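Local coordinates for protein xylose isomerase-like TIM barrel (PDB 2QW5) that probably acts as a zinc-dependent sugar isomerase or epimerase, holding a zinc ion and D-xylose at the mouth of a TIM barrel, at residues A[36-41]-A[75-80]; A[95-100]-A[130-135]; A[284-289]-A[297-302]; A[228-233]-A[264-269]. All coordinates share one frame; numbering follows the deposited sequence.

Interaction 1: A[36-41]-A[75-80]; sequences HIKKLQ and DSEGLE
Leu79 points into the helical segment 36-41 and spreads its two methyl groups over different partners. CD1 meets the branch methyl of Ile37, with CG2 of Ile37 3.7 Å from CD1 of Leu79, the two chains crossing obliquely. This CG2 lies anti to the Ile37 backbone N; apolar branched side chains suit this buried spot. CD2 of Leu79 turns instead to Gln41, whose side chain crosses Leu79 obliquely and brings OE1 to 3.2 Å from CD2 of Leu79. Lys38 runs past the same methyl as a fully extended chain and meets Glu77 at about a right angle. Its NZ donates to the carbonyl O of Glu77 at 2.9 Å, in the carbonyl plane. The carboxylate of Glu77, bent back at chi2 (-70°), forms a long salt bridge, NZ of Lys38 to OE1 of Glu77 at 3.8 Å, and one water bridges the same two atoms. A long, flexible lysine suits this exposed position, since it reaches a carbonyl at the C-terminal end of the helix. Gly78, with positive phi, is the C-prime residue of a Schellman motif, and the C-terminal turn of helix 60-76 so ended packs on helix 27-42, the preceding outer helix of the TIM barrel.

Interaction 2: A[95-100]-A[130-135]; sequences DPSSNY and IVIPYG. With XLS (D-xylose), chain C.
Asp95 holds CG anti to its backbone N (chi1 -179°), while Ser97 sets OG in the crowded position between its N and carbonyl carbon (chi1 66°); together these torsions bring OD1 of Asp95 under two donors. The backbone N of Ser97 reaches OD1 of Asp95 from above the carboxylate plane at 2.9 Å, an Asx turn. OG of Ser97 donates to the syn lone pair of the same OD1 at a very short 2.5 Å. The carboxylate so fixed lies across the ring of Pro133, with OD1 of Asp95 3.3 Å from CD of Pro133. An alanine in place of Asp95 would lose both bonds from Ser97 and the salt bridge of OD2 to Arg158, and would probably slacken the turn against Pro133. The two segments are loops that follow neighbouring strands, 83-87 and 125-128, at the C-terminal mouth of the TIM barrel, where substrate sites of this fold lie. Here Pro96, rigid and compact, pushes CG to 3.4 Å from the carbonyl O of Val131, which is buried without a polar partner in the model. CD1 of Ile132 swings back to 3.7 Å from OG of Ser97. Just after Pro133, Tyr134 projects into the sugar pocket with CG anti to its N (chi1 172°). C3 of D-xylose sits 3.7 Å above the centre of the Tyr134 ring, and the Tyr134 hydroxyl is hydrogen-bonded to Glu189.

Interaction 3: A[284-289]-A[297-302]; sequences NAIPAF and RRKFWI
The tight half of this contact is built on Asn284, whose carboxamide lies alongside the backbone of Phe300 and pairs with both of its polar atoms. CG stands anti to the Asn284 backbone N (chi1 -164°). Phe300 N then donates to OD1 of Asn284 at 3.0 Å, and ND2 of Asn284 returns a bond to Phe300 O at 2.8 Å; both use a carbonyl lone pair. Asparagine suits the place because one short amide offers acceptor and donor side by side, as a strand backbone would. ND2 also reaches Met17 O, so the buried amide nitrogen has two acceptors. The amide and Phe300 ring planes are near parallel, 14° apart, with OD1 of Asn284 3.4 Å from CD2 of Phe300. A water over the face of that ring joins OD1 of Asn284 to NH1 of Arg297 and the O of Arg298. A leucine in place of Asn284 would lose both bonds to Phe300 and the one to Met17 O, and would probably loosen the hold on segment 297-302. Ala285, small enough to let the chains approach, has CB 3.9 Å from CA of Lys299.

The looser side is formed by three partly exposed residues. The extended Lys299 slides past Ala285 O to put CE 3.9 Å from CG2 of Ile286, and its NZ pairs with Asp306. Arg297 NH2 bonds to the backbone O of Asp252, and Arg298 turns away, to Glu153 of the third subunit. With an inverse gamma turn centred on Ala285, this is the loop region between the eighth TIM-barrel strand, 278-280, and helix 314-332.

Interaction 4: A[228-233]-A[264-269]; sequences EIFKTQ and KSFLTP
Two phenylalanines make the first shell. The tip of Phe230 comes up beside the ring of Phe266, with CZ of Phe230 3.6 Å from CE1 of Phe266. The planes are near parallel, 15° apart, but slid so far that the rings barely overlap, their centroids 5.4 Å apart. The edge of the Phe230 ring also faces the backbone: CE2 of Phe230 lies 3.5 Å from the O of Phe266, in the plane of the ring. That carbonyl is buried without a polar partner in the model, so the slightly positive ring edge probably eases its burial. Pro269 adds an apolar contact, its CG 4.0 Å from CE2 of Phe230. Beyond it the aliphatic stem of Lys231 brings CG to 4.1 Å from CB of Pro269, while its extended chain carries the charge away, as suits an exposed residue.

What positions these groups is the helical backbone. Both phenylalanines have CG anti to the backbone N, which throws the rings out from their helices. Proline, having no N-H, cannot bond to the preceding turn, and helix 264-269 is kinked there; the CA atoms of Lys231 and Pro269 are only 5.8 Å apart. The segment axes cross at -20°, with a closest approach of 9.8 Å: near-parallel packing of neighbouring outer helices, 227-240 and 263-273, which flank strand 243-248 of the TIM barrel. Trp260 of the third subunit meets the Phe230 ring edge-to-face. Behind the pair, both phenylalanines rest on Ile215 of strand 211-216 and on helix 217-223, Phe230 also reaches Leu196 of helix 196-203, and Leu267 packs against helix 314-332.

Overall arrangement
From the N terminus the four contacts close in series, and none nests in or crosses another. Interaction 1 closes first, joining helices 27-42 and 60-76 round strand 47-51. Interaction 2 follows on the opposite side of the chain's centre, joining the loops after strands 83-87 and 125-128 beside the sugar pocket. Interaction 4 comes next in sequence, joining helices 227-240 and 263-273 round strand 243-248. Interaction 3 closes last, a short return between the end of the eighth strand and helix 314-332. The circle of the barrel brings its ends together: His36 of interaction 1 packs on Ile302 of interaction 3. Interactions 3 and 4, about 31 Å apart between centres, both touch the third subunit.

Interaction 1: A[36-41]-A[75-80]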
# COMPACT_ATOMS: atom_id res chain seq x y z
N HIS A 36 -22.86 13.81 26.01
CA HIS A 36 -23.17 12.48 25.43
C HIS A 36 -23.59 11.51 26.52
O HIS A 36 -24.61 10.83 26.38
CB HIS A 36 -21.95 11.85 24.71
CG HIS A 36 -21.59 12.50 23.40
ND1 HIS A 36 -22.53 13.04 22.55
CD2 HIS A 36 -20.40 12.59 22.76
CE1 HIS A 36 -21.92 13.51 21.48
NE2 HIS A 36 -20.63 13.23 21.57
N ILE A 37 -22.82 11.46 27.60
CA ILE A 37 -23.11 10.56 28.74
C ILE A 37 -24.49 10.83 29.33
O ILE A 37 -25.23 9.89 29.57
CB ILE A 37 -22.05 10.66 29.86
CG1 ILE A 37 -20.72 10.04 29.42
CG2 ILE A 37 -22.53 9.96 31.15
CD1 ILE A 37 -19.58 10.23 30.38
N LYS A 38 -24.84 12.11 29.52
CA LYS A 38 -26.16 12.46 30.08
C LYS A 38 -27.32 12.06 29.17
O LYS A 38 -28.37 11.58 29.66
CB LYS A 38 -26.23 13.94 30.45
CG LYS A 38 -25.40 14.25 31.67
CD LYS A 38 -25.51 15.68 32.15
CE LYS A 38 -24.83 15.78 33.52
NZ LYS A 38 -24.85 17.15 34.15
N LYS A 39 -27.14 12.21 27.86
CA LYS A 39 -28.14 11.81 26.89
C LYS A 39 -28.29 10.30 26.93
O LYS A 39 -29.39 9.77 26.97
CB LYS A 39 -27.74 12.25 25.48
CG LYS A 39 -28.86 12.09 24.39
CD LYS A 39 -30.05 13.06 24.58
CE LYS A 39 -30.87 13.38 23.29
NZ LYS A 39 -31.65 12.26 22.66
N LEU A 40 -27.16 9.61 26.93
CA LEU A 40 -27.16 8.15 26.91
C LEU A 40 -27.78 7.56 28.16
O LEU A 40 -28.51 6.59 28.08
CB LEU A 40 -25.73 7.63 26.65
CG LEU A 40 -25.25 7.93 25.20
CD1 LEU A 40 -23.76 7.80 25.04
CD2 LEU A 40 -25.95 7.05 24.18
N GLN A 41 -27.48 8.16 29.32
CA GLN A 41 -28.08 7.74 30.60
C GLN A 41 -29.59 7.73 30.56
O GLN A 41 -30.19 6.86 31.19
CB GLN A 41 -27.66 8.66 31.75
CG GLN A 41 -26.32 8.42 32.30
CD GLN A 41 -26.12 9.23 33.56
OE1 GLN A 41 -26.24 10.48 33.56
NE2 GLN A 41 -25.86 8.54 34.65
N ASP A 75 -17.52 13.61 37.97
CA ASP A 75 -18.11 13.59 39.34
C ASP A 75 -18.74 14.94 39.68
O ASP A 75 -19.88 14.98 40.16
CB ASP A 75 -17.06 13.24 40.39
CG ASP A 75 -16.55 11.83 40.27
OD1 ASP A 75 -17.19 11.01 39.58
OD2 ASP A 75 -15.48 11.57 40.85
N SER A 76 -18.04 16.02 39.37
CA SER A 76 -18.56 17.37 39.62
C SER A 76 -19.81 17.70 38.78
O SER A 76 -20.61 18.55 39.18
CB SER A 76 -17.47 18.43 39.43
OG SER A 76 -17.16 18.63 38.08
N GLU A 77 -19.97 17.03 37.64
CA GLU A 77 -21.19 17.17 36.82
C GLU A 77 -22.38 16.26 37.21
O GLU A 77 -23.34 16.14 36.45
CB GLU A 77 -20.82 16.98 35.32
CG GLU A 77 -20.01 18.13 34.74
CD GLU A 77 -20.85 19.43 34.60
OE1 GLU A 77 -21.85 19.41 33.86
OE2 GLU A 77 -20.51 20.44 35.24
N GLY A 78 -22.33 15.61 38.39
CA GLY A 78 -23.38 14.71 38.88
C GLY A 78 -23.29 13.27 38.42
O GLY A 78 -24.24 12.48 38.65
N LEU A 79 -22.14 12.88 37.86
CA LEU A 79 -21.97 11.54 37.28
C LEU A 79 -21.10 10.63 38.13
O LEU A 79 -20.50 9.69 37.59
CB LEU A 79 -21.45 11.66 35.83
CG LEU A 79 -22.28 12.53 34.85
CD1 LEU A 79 -21.60 12.68 33.49
CD2 LEU A 79 -23.67 12.01 34.69
N GLU A 80 -21.15 10.80 39.46
CA GLU A 80 -20.40 9.97 40.41
C GLU A 80 -20.63 8.49 40.23
O GLU A 80 -19.67 7.70 40.29
CB GLU A 80 -20.74 10.30 41.89
CG GLU A 80 -20.32 11.67 42.40
CD GLU A 80 -21.40 12.77 42.22
OE1 GLU A 80 -22.32 12.62 41.37
OE2 GLU A 80 -21.30 13.79 42.95
O HOH W 1 -24.12 18.96 32.46

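Interaction 2: A[95-100]-A[130-135]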
# COMPACT_ATOMS: atom_id res chain seq x y z
N ASP A 95 4.93 -3.48 22.27
CA ASP A 95 4.62 -4.87 21.92
C ASP A 95 5.22 -5.86 22.94
O ASP A 95 6.43 -6.12 22.92
CB ASP A 95 5.08 -5.17 20.49
CG ASP A 95 4.77 -6.59 20.03
OD1 ASP A 95 4.08 -7.35 20.74
OD2 ASP A 95 5.25 -6.95 18.93
N PRO A 96 4.36 -6.43 23.81
CA PRO A 96 4.85 -7.39 24.79
C PRO A 96 5.25 -8.75 24.25
O PRO A 96 5.83 -9.52 25.00
CB PRO A 96 3.67 -7.53 25.76
CG PRO A 96 2.48 -7.27 24.94
CD PRO A 96 2.92 -6.17 24.00
N SER A 97 4.93 -9.03 22.99
CA SER A 97 5.30 -10.26 22.31
C SER A 97 6.59 -10.10 21.48
O SER A 97 6.97 -11.01 20.72
CB SER A 97 4.14 -10.72 21.40
OG SER A 97 3.93 -9.81 20.33
N SER A 98 7.30 -8.99 21.65
CA SER A 98 8.56 -8.76 20.95
C SER A 98 9.61 -9.80 21.34
O SER A 98 9.55 -10.34 22.43
CB SER A 98 9.13 -7.39 21.29
OG SER A 98 10.42 -7.19 20.72
N ASN A 99 10.54 -10.08 20.44
CA ASN A 99 11.67 -10.94 20.78
C ASN A 99 12.71 -10.21 21.62
O ASN A 99 13.57 -10.87 22.17
CB ASN A 99 12.40 -11.44 19.54
CG ASN A 99 11.60 -12.41 18.75
OD1 ASN A 99 10.75 -13.15 19.27
ND2 ASN A 99 11.89 -12.44 17.46
N TYR A 100 12.61 -8.87 21.73
CA TYR A 100 13.61 -8.06 22.41
C TYR A 100 13.17 -7.70 23.84
O TYR A 100 12.14 -7.00 24.03
CB TYR A 100 13.92 -6.80 21.56
CG TYR A 100 14.18 -7.18 20.11
CD1 TYR A 100 15.18 -8.14 19.78
CD2 TYR A 100 13.42 -6.62 19.07
CE1 TYR A 100 15.39 -8.54 18.44
CE2 TYR A 100 13.64 -7.01 17.74
CZ TYR A 100 14.64 -7.97 17.43
OH TYR A 100 14.85 -8.35 16.14
N ILE A 130 -4.26 -6.59 23.95
CA ILE A 130 -3.07 -6.27 24.73
C ILE A 130 -1.92 -7.34 24.67
O ILE A 130 -0.97 -7.24 25.46
CB ILE A 130 -3.43 -5.91 26.19
CG1 ILE A 130 -4.08 -7.08 26.95
CG2 ILE A 130 -4.38 -4.62 26.22
CD1 ILE A 130 -4.26 -6.84 28.41
N VAL A 131 -2.03 -8.31 23.75
CA VAL A 131 -1.00 -9.36 23.55
C VAL A 131 -0.23 -9.08 22.25
O VAL A 131 0.96 -8.76 22.28
CB VAL A 131 -1.64 -10.75 23.55
CG1 VAL A 131 -0.56 -11.85 23.42
CG2 VAL A 131 -2.51 -10.96 24.83
N ILE A 132 -0.89 -9.23 21.11
CA ILE A 132 -0.30 -8.98 19.81
C ILE A 132 -0.84 -7.56 19.44
O ILE A 132 -2.05 -7.31 19.63
CB ILE A 132 -0.80 -9.99 18.76
CG1 ILE A 132 -0.52 -11.45 19.21
CG2 ILE A 132 -0.20 -9.70 17.38
CD1 ILE A 132 0.93 -11.78 19.37
N PRO A 133 0.03 -6.65 18.93
CA PRO A 133 -0.36 -5.29 18.49
C PRO A 133 -1.54 -5.30 17.54
O PRO A 133 -1.53 -6.04 16.58
CB PRO A 133 0.89 -4.79 17.78
CG PRO A 133 1.99 -5.43 18.53
CD PRO A 133 1.49 -6.83 18.77
N TYR A 134 -2.54 -4.45 17.81
CA TYR A 134 -3.77 -4.47 17.05
C TYR A 134 -3.56 -4.04 15.61
O TYR A 134 -3.03 -2.97 15.37
CB TYR A 134 -4.83 -3.57 17.69
CG TYR A 134 -6.05 -3.42 16.82
CD1 TYR A 134 -7.01 -4.43 16.76
CD2 TYR A 134 -6.24 -2.27 16.05
CE1 TYR A 134 -8.12 -4.32 15.95
CE2 TYR A 134 -7.34 -2.16 15.22
CZ TYR A 134 -8.27 -3.18 15.18
OH TYR A 134 -9.35 -3.04 14.36
N GLY A 135 -4.02 -4.87 14.68
CA GLY A 135 -3.92 -4.60 13.24
C GLY A 135 -2.55 -4.62 12.60
O GLY A 135 -2.45 -4.21 11.47
C1 XLS C . -11.70 -3.45 17.89
C2 XLS C . -10.57 -3.21 18.88
C3 XLS C . -9.67 -1.97 18.55
C4 XLS C . -9.20 -1.19 19.77
O1 XLS C . -12.18 -4.73 17.46
O2 XLS C . -11.05 -3.22 20.23
O3 XLS C . -10.17 -0.97 17.67
O4 XLS C . -8.65 -2.09 20.68

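Interaction 3: A[284-289]-A[297-302]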
# COMPACT_ATOMS: atom_id res chain seq x y z
N ASN A 284 -19.00 3.56 15.06
CA ASN A 284 -19.62 4.49 14.11
C ASN A 284 -18.69 4.71 12.89
O ASN A 284 -17.49 4.49 12.97
CB ASN A 284 -20.00 5.78 14.84
CG ASN A 284 -20.98 6.62 14.08
OD1 ASN A 284 -21.51 6.19 13.05
ND2 ASN A 284 -21.25 7.86 14.57
N ALA A 285 -19.25 5.08 11.74
CA ALA A 285 -18.43 5.39 10.54
C ALA A 285 -17.77 6.78 10.72
O ALA A 285 -18.15 7.77 10.10
CB ALA A 285 -19.26 5.27 9.25
N ILE A 286 -16.78 6.82 11.63
CA ILE A 286 -16.01 8.01 11.94
C ILE A 286 -14.68 7.80 11.24
O ILE A 286 -14.28 6.62 11.00
CB ILE A 286 -15.80 8.29 13.50
CG1 ILE A 286 -15.15 7.09 14.21
CG2 ILE A 286 -17.13 8.69 14.13
CD1 ILE A 286 -14.73 7.37 15.68
N PRO A 287 -13.95 8.89 10.95
CA PRO A 287 -12.65 8.76 10.25
C PRO A 287 -11.70 7.67 10.79
O PRO A 287 -11.06 6.98 10.00
CB PRO A 287 -12.06 10.15 10.40
CG PRO A 287 -13.27 11.05 10.32
CD PRO A 287 -14.26 10.32 11.20
N ALA A 288 -11.69 7.44 12.11
CA ALA A 288 -10.81 6.41 12.66
C ALA A 288 -11.12 4.98 12.20
O ALA A 288 -10.21 4.16 12.18
CB ALA A 288 -10.76 6.50 14.19
N PHE A 289 -12.38 4.70 11.77
CA PHE A 289 -12.81 3.36 11.42
C PHE A 289 -13.20 3.10 9.98
O PHE A 289 -13.26 1.94 9.62
CB PHE A 289 -13.96 2.92 12.34
CG PHE A 289 -13.59 2.90 13.80
CD1 PHE A 289 -12.49 2.16 14.23
CD2 PHE A 289 -14.32 3.60 14.74
CE1 PHE A 289 -12.11 2.15 15.57
CE2 PHE A 289 -13.94 3.60 16.08
CZ PHE A 289 -12.85 2.86 16.49
N ARG A 297 -21.21 1.50 4.94
CA ARG A 297 -22.46 2.02 5.48
C ARG A 297 -22.39 3.50 5.84
O ARG A 297 -21.33 4.02 6.23
CB ARG A 297 -22.91 1.24 6.73
CG ARG A 297 -21.89 1.14 7.92
CD ARG A 297 -22.52 0.45 9.13
NE ARG A 297 -21.53 -0.18 10.00
CZ ARG A 297 -20.84 0.41 10.98
NH1 ARG A 297 -21.01 1.68 11.26
NH2 ARG A 297 -19.96 -0.32 11.68
N ARG A 298 -23.54 4.14 5.80
CA ARG A 298 -23.61 5.54 6.18
C ARG A 298 -23.37 5.74 7.69
O ARG A 298 -23.66 4.84 8.53
CB ARG A 298 -24.96 6.15 5.81
CG ARG A 298 -25.22 6.22 4.35
CD ARG A 298 -26.52 6.99 4.11
NE ARG A 298 -26.84 7.02 2.68
CZ ARG A 298 -26.35 7.88 1.78
NH1 ARG A 298 -25.49 8.85 2.11
NH2 ARG A 298 -26.72 7.76 0.51
N LYS A 299 -22.82 6.91 8.01
CA LYS A 299 -22.52 7.32 9.36
C LYS A 299 -23.83 7.56 10.14
O LYS A 299 -24.80 8.06 9.58
CB LYS A 299 -21.69 8.62 9.36
CG LYS A 299 -21.22 9.11 10.75
CD LYS A 299 -20.36 10.36 10.64
CE LYS A 299 -19.70 10.71 11.96
NZ LYS A 299 -18.95 12.01 11.88
N PHE A 300 -23.82 7.18 11.42
CA PHE A 300 -24.91 7.54 12.34
C PHE A 300 -24.46 8.91 12.83
O PHE A 300 -23.61 9.03 13.73
CB PHE A 300 -25.07 6.55 13.49
CG PHE A 300 -25.03 5.12 13.07
CD1 PHE A 300 -25.88 4.65 12.07
CD2 PHE A 300 -24.18 4.21 13.71
CE1 PHE A 300 -25.89 3.32 11.70
CE2 PHE A 300 -24.19 2.86 13.34
CZ PHE A 300 -25.03 2.42 12.31
N TRP A 301 -24.99 9.95 12.18
CA TRP A 301 -24.52 11.31 12.42
C TRP A 301 -24.64 11.73 13.87
O TRP A 301 -25.61 11.41 14.54
CB TRP A 301 -25.17 12.33 11.49
CG TRP A 301 -26.63 12.41 11.56
CD1 TRP A 301 -27.50 11.68 10.84
CD2 TRP A 301 -27.42 13.33 12.33
NE1 TRP A 301 -28.78 12.03 11.14
CE2 TRP A 301 -28.76 13.07 12.03
CE3 TRP A 301 -27.11 14.34 13.25
CZ2 TRP A 301 -29.82 13.76 12.62
CZ3 TRP A 301 -28.17 15.05 13.85
CH2 TRP A 301 -29.52 14.74 13.53
N ILE A 302 -23.61 12.42 14.34
CA ILE A 302 -23.50 12.80 15.74
C ILE A 302 -24.12 14.19 15.92
O ILE A 302 -23.58 15.15 15.38
CB ILE A 302 -22.05 12.76 16.20
CG1 ILE A 302 -21.47 11.35 16.01
CG2 ILE A 302 -21.97 13.14 17.69
CD1 ILE A 302 -19.91 11.32 15.98
O HOH W 2 -22.56 4.22 10.75

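Interaction 4: A[228-233]-A[264-269]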
# COMPACT_ATOMS: atom_id res chain seq x y z
N GLU A 228 -22.03 -25.10 20.19
CA GLU A 228 -21.70 -26.24 21.08
C GLU A 228 -20.32 -26.08 21.70
O GLU A 228 -20.18 -26.19 22.91
CB GLU A 228 -21.83 -27.63 20.41
CG GLU A 228 -23.22 -28.01 19.96
CD GLU A 228 -23.67 -27.34 18.65
OE1 GLU A 228 -22.83 -26.83 17.85
OE2 GLU A 228 -24.90 -27.34 18.41
N ILE A 229 -19.32 -25.82 20.86
CA ILE A 229 -17.95 -25.58 21.32
C ILE A 229 -17.91 -24.29 22.17
O ILE A 229 -17.31 -24.27 23.21
CB ILE A 229 -16.97 -25.52 20.14
CG1 ILE A 229 -16.85 -26.93 19.54
CG2 ILE A 229 -15.61 -24.97 20.58
CD1 ILE A 229 -16.28 -26.97 18.12
N PHE A 230 -18.63 -23.25 21.75
CA PHE A 230 -18.70 -22.00 22.52
C PHE A 230 -19.21 -22.14 23.96
O PHE A 230 -18.63 -21.54 24.89
CB PHE A 230 -19.57 -21.00 21.77
CG PHE A 230 -19.75 -19.71 22.50
CD1 PHE A 230 -18.67 -18.85 22.69
CD2 PHE A 230 -21.01 -19.32 22.97
CE1 PHE A 230 -18.83 -17.63 23.33
CE2 PHE A 230 -21.18 -18.12 23.61
CZ PHE A 230 -20.09 -17.28 23.80
N LYS A 231 -20.26 -22.94 24.14
CA LYS A 231 -20.82 -23.25 25.44
C LYS A 231 -19.77 -23.90 26.37
O LYS A 231 -19.68 -23.54 27.53
CB LYS A 231 -22.09 -24.13 25.28
CG LYS A 231 -22.81 -24.45 26.60
CD LYS A 231 -24.11 -25.28 26.49
CE LYS A 231 -24.55 -25.76 27.91
NZ LYS A 231 -25.86 -26.46 27.97
N THR A 232 -18.98 -24.84 25.84
CA THR A 232 -17.90 -25.47 26.61
C THR A 232 -16.81 -24.45 27.01
O THR A 232 -16.23 -24.53 28.11
CB THR A 232 -17.19 -26.62 25.86
OG1 THR A 232 -16.41 -26.12 24.76
CG2 THR A 232 -18.15 -27.64 25.39
N GLN A 233 -16.48 -23.53 26.08
CA GLN A 233 -15.49 -22.49 26.34
C GLN A 233 -16.01 -21.50 27.41
O GLN A 233 -15.25 -21.11 28.31
CB GLN A 233 -15.12 -21.77 25.02
CG GLN A 233 -14.39 -22.65 24.04
CD GLN A 233 -14.26 -22.07 22.61
OE1 GLN A 233 -15.15 -21.36 22.11
NE2 GLN A 233 -13.17 -22.42 21.95
N LYS A 264 -29.88 -15.68 21.40
CA LYS A 264 -30.20 -16.79 22.31
C LYS A 264 -29.00 -17.68 22.53
O LYS A 264 -28.63 -17.96 23.69
CB LYS A 264 -31.37 -17.63 21.78
CG LYS A 264 -31.92 -18.66 22.73
CD LYS A 264 -32.99 -19.52 22.06
CE LYS A 264 -33.62 -20.46 23.10
NZ LYS A 264 -34.78 -21.26 22.57
N SER A 265 -28.39 -18.10 21.42
CA SER A 265 -27.22 -19.01 21.46
C SER A 265 -25.96 -18.42 22.04
O SER A 265 -25.14 -19.15 22.62
CB SER A 265 -26.94 -19.55 20.07
OG SER A 265 -27.87 -20.55 19.82
N PHE A 266 -25.81 -17.11 21.89
CA PHE A 266 -24.66 -16.38 22.42
C PHE A 266 -24.88 -16.05 23.90
O PHE A 266 -24.01 -16.31 24.72
CB PHE A 266 -24.40 -15.09 21.62
CG PHE A 266 -23.25 -14.30 22.14
CD1 PHE A 266 -21.94 -14.74 21.93
CD2 PHE A 266 -23.46 -13.14 22.91
CE1 PHE A 266 -20.85 -14.02 22.44
CE2 PHE A 266 -22.39 -12.41 23.44
CZ PHE A 266 -21.06 -12.86 23.19
N LEU A 267 -26.02 -15.45 24.25
CA LEU A 267 -26.25 -15.01 25.62
C LEU A 267 -26.65 -16.08 26.63
O LEU A 267 -26.35 -15.91 27.82
CB LEU A 267 -27.28 -13.87 25.69
CG LEU A 267 -26.92 -12.45 25.21
CD1 LEU A 267 -28.13 -11.61 25.38
CD2 LEU A 267 -25.75 -11.86 25.97
N THR A 268 -27.36 -17.12 26.21
CA THR A 268 -27.83 -18.13 27.17
C THR A 268 -26.70 -18.73 28.03
O THR A 268 -26.81 -18.69 29.25
CB THR A 268 -28.69 -19.21 26.50
OG1 THR A 268 -29.87 -18.57 26.00
CG2 THR A 268 -29.05 -20.31 27.51
N PRO A 269 -25.60 -19.24 27.42
CA PRO A 269 -24.54 -19.79 28.27
C PRO A 269 -23.82 -18.76 29.15
O PRO A 269 -23.37 -19.11 30.25
CB PRO A 269 -23.58 -20.44 27.26
CG PRO A 269 -23.92 -19.86 25.95
CD PRO A 269 -25.33 -19.44 25.99